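Local coordinates for protein biliverdin reductase (Synechocystis sp., PDB 5B3T) that probably reduces biliverdin to bilirubin with NADPH, as a Rossmann-fold enzyme of the Gfo/Idh/MocA family, at residues H132-R144 / A184-F196. Sequence-based numbering, arbitrary orientation.
Sequences HIELLGGVHQAIR and AALSRISRFTDLF
Arg-188 reaches from helix 183-189 into the turn that precedes helix 137-146 and ties it down by hydrogen bonds. Its NH1 donates an almost straight bond of 2.9 Å to His-132 O (176° at the hydrogen). The oxygen lies in the guanidinium plane, but NH1 stands above the plane of the carbonyl. The same NH1 gives a weak, bent bond to Leu-135 O at 2.8 Å. Bends at chi2 (-95°) and chi3 bring the guanidinium to this turn.

Two waters extend the grip. One joins His-132 O to Arg-188 NH2. The other is held by NE and the backbone O of Arg-188, and also bonds His-140 ND1.

The His-132 ring is held at face and edge. The guanidinium of Arg-188 stacks over one face, with planes 28° apart. At the edge, His-132 ND1 and Ser-187 OG share a hydrogen bond of 2.7 Å. Arg-191 fixes that hydroxyl side-on, with both NE and NH2 donating to OG.

Nonpolar contacts continue the interface. Leu-135 CD2 meets Ala-184 CB at 3.8 Å. Ile-143 CG2 packs against Phe-192 CE1 at 3.7 Å. His-140 and Phe-192 form an oblique aromatic pair, with His-140 ND1 3.3 Å from Phe-192 CZ. At the far end, the charged Arg-144 NH1 lies at the Phe-192 ring edge and touches Leu-195 CD1.

Tyr-105, an NADP(+)-binding residue, meets both His-132 and Arg-191, the latter through a cation-pi contact. The contact thus joins the turn after strand 128-131, an outer strand of the parallel sheet, to a helix of the C-terminal alpha/beta domain. It lies beside the NADP(+) site, empty in this apo chain, at the junction of Rossmann and C-terminal domains, the two-domain architecture of Gfo/Idh/MocA oxidoreductases.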
loop_
_atom_site.group_PDB
_atom_site.type_symbol
_atom_site.label_atom_id
_atom_site.label_comp_id
_atom_site.label_asym_id
_atom_site.label_seq_id
_atom_site.Cartn_x
_atom_site.Cartn_y
_atom_site.Cartn_z
ATOM N N HIS A 132 2.828 3.115 2.439
ATOM C CA HIS A 132 2.672 1.770 1.882
ATOM C C HIS A 132 3.623 0.866 2.665
ATOM O O HIS A 132 4.763 0.641 2.251
ATOM C CB HIS A 132 2.964 1.760 0.389
ATOM C CG HIS A 132 2.478 0.533 -0.317
ATOM N ND1 HIS A 132 2.810 0.247 -1.623
ATOM C CD2 HIS A 132 1.681 -0.480 0.099
ATOM C CE1 HIS A 132 2.239 -0.889 -1.982
ATOM N NE2 HIS A 132 1.550 -1.351 -0.955
ATOM N N ILE A 133 3.144 0.356 3.802
ATOM C CA ILE A 133 3.974 -0.370 4.752
ATOM C C ILE A 133 3.555 -1.828 4.878
ATOM O O ILE A 133 4.402 -2.706 5.075
ATOM C CB ILE A 133 3.955 0.322 6.134
ATOM C CG1 ILE A 133 4.482 1.752 6.020
ATOM C CG2 ILE A 133 4.774 -0.461 7.155
ATOM C CD1 ILE A 133 4.284 2.585 7.270
ATOM N N GLU A 134 2.255 -2.112 4.755
ATOM C CA GLU A 134 1.762 -3.467 4.985
ATOM C C GLU A 134 2.397 -4.464 4.021
ATOM O O GLU A 134 2.744 -5.584 4.415
ATOM C CB GLU A 134 0.237 -3.493 4.867
ATOM C CG GLU A 134 -0.404 -4.809 5.279
ATOM C CD GLU A 134 -0.439 -5.825 4.155
ATOM O OE1 GLU A 134 -0.465 -5.407 2.978
ATOM O OE2 GLU A 134 -0.431 -7.040 4.449
ATOM N N LEU A 135 2.558 -4.077 2.759
ATOM C CA LEU A 135 3.169 -4.947 1.755
ATOM C C LEU A 135 4.681 -4.743 1.782
ATOM O O LEU A 135 5.198 -3.753 1.258
ATOM C CB LEU A 135 2.597 -4.661 0.371
ATOM C CG LEU A 135 3.189 -5.490 -0.774
ATOM C CD1 LEU A 135 2.865 -6.968 -0.596
ATOM C CD2 LEU A 135 2.702 -4.980 -2.128
ATOM N N LEU A 136 5.389 -5.685 2.410
ATOM C CA LEU A 136 6.851 -5.759 2.351
ATOM C C LEU A 136 7.519 -4.482 2.854
ATOM O O LEU A 136 8.589 -4.101 2.372
ATOM C CB LEU A 136 7.319 -6.080 0.928
ATOM C CG LEU A 136 6.919 -7.455 0.392
ATOM C CD1 LEU A 136 7.256 -7.566 -1.083
ATOM C CD2 LEU A 136 7.617 -8.555 1.179
ATOM N N GLY A 137 6.899 -3.814 3.830
ATOM C CA GLY A 137 7.444 -2.553 4.312
ATOM C C GLY A 137 8.832 -2.696 4.905
ATOM O O GLY A 137 9.707 -1.860 4.669
ATOM N N GLY A 138 9.051 -3.753 5.689
ATOM C CA GLY A 138 10.383 -3.997 6.217
ATOM C C GLY A 138 11.397 -4.273 5.122
ATOM O O GLY A 138 12.520 -3.767 5.164
ATOM N N VAL A 139 11.007 -5.066 4.122
ATOM C CA VAL A 139 11.911 -5.370 3.015
ATOM C C VAL A 139 12.266 -4.103 2.245
ATOM O O VAL A 139 13.409 -3.930 1.806
ATOM C CB VAL A 139 11.289 -6.440 2.096
ATOM C CG1 VAL A 139 12.053 -6.531 0.782
ATOM C CG2 VAL A 139 11.280 -7.792 2.793
ATOM N N HIS A 140 11.301 -3.191 2.074
ATOM C CA HIS A 140 11.587 -1.958 1.345
ATOM C C HIS A 140 12.664 -1.135 2.038
ATOM O O HIS A 140 13.562 -0.596 1.380
ATOM C CB HIS A 140 10.327 -1.110 1.178
ATOM C CG HIS A 140 10.604 0.249 0.615
ATOM N ND1 HIS A 140 10.839 0.464 -0.726
ATOM C CD2 HIS A 140 10.731 1.456 1.217
ATOM C CE1 HIS A 140 11.075 1.749 -0.929
ATOM N NE2 HIS A 140 11.015 2.372 0.234
ATOM N N GLN A 141 12.585 -1.010 3.363
ATOM C CA GLN A 141 13.608 -0.260 4.083
ATOM C C GLN A 141 14.953 -0.972 4.028
ATOM O O GLN A 141 16.002 -0.322 3.949
ATOM C CB GLN A 141 13.175 -0.031 5.531
ATOM C CG GLN A 141 11.949 0.861 5.683
ATOM C CD GLN A 141 12.146 2.263 5.115
ATOM O OE1 GLN A 141 13.273 2.712 4.897
ATOM N NE2 GLN A 141 11.041 2.961 4.882
ATOM N N ALA A 142 14.943 -2.307 4.064
ATOM C CA ALA A 142 16.188 -3.057 3.928
ATOM C C ALA A 142 16.820 -2.837 2.557
ATOM O O ALA A 142 18.046 -2.726 2.442
ATOM C CB ALA A 142 15.933 -4.545 4.174
ATOM N N ILE A 143 15.999 -2.773 1.507
ATOM C CA ILE A 143 16.517 -2.475 0.172
ATOM C C ILE A 143 17.120 -1.076 0.142
ATOM O O ILE A 143 18.229 -0.867 -0.363
ATOM C CB ILE A 143 15.410 -2.630 -0.888
ATOM C CG1 ILE A 143 14.932 -4.079 -0.966
ATOM C CG2 ILE A 143 15.901 -2.155 -2.246
ATOM C CD1 ILE A 143 13.907 -4.324 -2.050
ATOM N N ARG A 144 16.389 -0.095 0.678
ATOM C CA ARG A 144 16.894 1.275 0.734
ATOM C C ARG A 144 18.231 1.345 1.459
ATOM O O ARG A 144 19.159 2.024 1.005
ATOM C CB ARG A 144 15.869 2.179 1.422
ATOM C CG ARG A 144 15.026 3.021 0.481
ATOM C CD ARG A 144 15.628 4.406 0.305
ATOM N NE ARG A 144 14.738 5.297 -0.429
ATOM C CZ ARG A 144 14.798 5.504 -1.741
ATOM N NH1 ARG A 144 15.713 4.879 -2.472
ATOM N NH2 ARG A 144 13.945 6.333 -2.322
ATOM N N ALA A 184 -0.498 -2.447 -6.268
ATOM C CA ALA A 184 0.364 -2.525 -5.093
ATOM C C ALA A 184 1.807 -2.834 -5.478
ATOM O O ALA A 184 2.742 -2.237 -4.933
ATOM C CB ALA A 184 -0.169 -3.574 -4.119
ATOM N N ALA A 185 2.007 -3.764 -6.416
ATOM C CA ALA A 185 3.363 -4.123 -6.814
ATOM C C ALA A 185 4.074 -2.949 -7.475
ATOM O O ALA A 185 5.262 -2.712 -7.224
ATOM C CB ALA A 185 3.332 -5.332 -7.749
ATOM N N LEU A 186 3.362 -2.199 -8.319
ATOM C CA LEU A 186 3.976 -1.054 -8.984
ATOM C C LEU A 186 4.302 0.059 -8.000
ATOM O O LEU A 186 5.231 0.840 -8.237
ATOM C CB LEU A 186 3.060 -0.535 -10.088
ATOM C CG LEU A 186 2.887 -1.485 -11.271
ATOM C CD1 LEU A 186 1.811 -0.961 -12.198
ATOM C CD2 LEU A 186 4.202 -1.684 -12.010
ATOM N N SER A 187 3.549 0.156 -6.902
ATOM C CA SER A 187 3.904 1.104 -5.853
ATOM C C SER A 187 5.255 0.757 -5.244
ATOM O O SER A 187 6.076 1.645 -4.990
ATOM C CB SER A 187 2.818 1.129 -4.778
ATOM O OG SER A 187 3.212 1.923 -3.671
ATOM N N ARG A 188 5.508 -0.533 -5.018
ATOM C CA ARG A 188 6.784 -0.958 -4.452
ATOM C C ARG A 188 7.943 -0.611 -5.377
ATOM O O ARG A 188 8.971 -0.084 -4.935
ATOM C CB ARG A 188 6.756 -2.461 -4.168
ATOM C CG ARG A 188 5.827 -2.870 -3.034
ATOM C CD ARG A 188 6.580 -2.987 -1.711
ATOM N NE ARG A 188 7.248 -1.743 -1.336
ATOM C CZ ARG A 188 6.782 -0.894 -0.425
ATOM N NH1 ARG A 188 5.654 -1.167 0.217
ATOM N NH2 ARG A 188 7.448 0.218 -0.144
ATOM N N ILE A 189 7.792 -0.893 -6.673
ATOM C CA ILE A 189 8.901 -0.720 -7.602
ATOM C C ILE A 189 9.165 0.749 -7.919
ATOM O O ILE A 189 10.229 1.080 -8.455
ATOM C CB ILE A 189 8.631 -1.518 -8.894
ATOM C CG1 ILE A 189 9.942 -1.849 -9.610
ATOM C CG2 ILE A 189 7.708 -0.741 -9.828
ATOM C CD1 ILE A 189 10.876 -2.726 -8.802
ATOM N N SER A 190 8.237 1.644 -7.587
ATOM C CA SER A 190 8.315 3.038 -8.004
ATOM C C SER A 190 8.890 3.960 -6.940
ATOM O O SER A 190 9.025 5.161 -7.192
ATOM C CB SER A 190 6.928 3.546 -8.406
ATOM O OG SER A 190 6.127 3.774 -7.258
ATOM N N ARG A 191 9.229 3.441 -5.761
ATOM C CA ARG A 191 9.648 4.275 -4.641
ATOM C C ARG A 191 11.163 4.314 -4.478
ATOM O O ARG A 191 11.665 4.548 -3.373
ATOM C CB ARG A 191 8.962 3.809 -3.360
ATOM C CG ARG A 191 7.459 4.021 -3.420
ATOM C CD ARG A 191 6.715 3.317 -2.304
ATOM N NE ARG A 191 5.270 3.463 -2.470
ATOM C CZ ARG A 191 4.548 4.431 -1.914
ATOM N NH1 ARG A 191 5.135 5.342 -1.151
ATOM N NH2 ARG A 191 3.240 4.487 -2.121
ATOM N N PHE A 192 11.899 4.105 -5.569
ATOM C CA PHE A 192 13.341 4.327 -5.613
ATOM C C PHE A 192 13.716 5.352 -6.685
ATOM O O PHE A 192 14.849 5.334 -7.184
ATOM C CB PHE A 192 14.079 3.004 -5.852
ATOM C CG PHE A 192 13.653 1.884 -4.931
ATOM C CD1 PHE A 192 14.152 1.788 -3.641
ATOM C CD2 PHE A 192 12.748 0.928 -5.367
ATOM C CE1 PHE A 192 13.756 0.753 -2.806
ATOM C CE2 PHE A 192 12.348 -0.103 -4.535
ATOM C CZ PHE A 192 12.853 -0.190 -3.255
ATOM N N THR A 193 12.779 6.230 -7.029
ATOM C CA THR A 193 13.022 7.252 -8.039
ATOM C C THR A 193 14.291 8.039 -7.728
ATOM O O THR A 193 14.967 8.526 -8.633
ATOM C CB THR A 193 11.836 8.230 -8.148
ATOM O OG1 THR A 193 10.632 7.497 -8.406
ATOM C CG2 THR A 193 12.070 9.225 -9.274
ATOM N N ASP A 194 14.607 8.158 -6.443
ATOM C CA ASP A 194 15.795 8.884 -6.011
ATOM C C ASP A 194 17.057 8.293 -6.629
ATOM O O ASP A 194 18.037 9.001 -6.861
ATOM C CB ASP A 194 15.903 8.873 -4.485
ATOM C CG ASP A 194 17.247 9.373 -3.992
ATOM O OD1 ASP A 194 17.801 10.305 -4.613
ATOM O OD2 ASP A 194 17.750 8.834 -2.985
ATOM N N LEU A 195 17.024 6.991 -6.896
ATOM C CA LEU A 195 18.145 6.313 -7.479
ATOM C C LEU A 195 17.949 5.793 -8.887
ATOM O O LEU A 195 18.823 5.845 -9.674
ATOM C CB LEU A 195 18.521 5.141 -6.594
ATOM C CG LEU A 195 19.023 5.426 -5.175
ATOM C CD1 LEU A 195 18.610 4.399 -4.145
ATOM C CD2 LEU A 195 20.540 5.550 -5.255
ATOM N N PHE A 196 16.779 5.270 -9.182
ATOM C CA PHE A 196 16.521 4.678 -10.488
ATOM C C PHE A 196 16.072 5.694 -11.527
ATOM O O PHE A 196 16.057 5.373 -12.723
ATOM C CB PHE A 196 15.450 3.587 -10.371
ATOM C CG PHE A 196 15.834 2.449 -9.461
ATOM C CD1 PHE A 196 17.158 2.240 -9.107
ATOM C CD2 PHE A 196 14.870 1.591 -8.958
ATOM C CE1 PHE A 196 17.515 1.199 -8.272
ATOM C CE2 PHE A 196 15.221 0.543 -8.124
ATOM C CZ PHE A 196 16.547 0.348 -7.780
HETATM O O HOH W 1 7.344 1.556 1.917
HETATM O O HOH W 2 9.636 -1.220 -2.548
#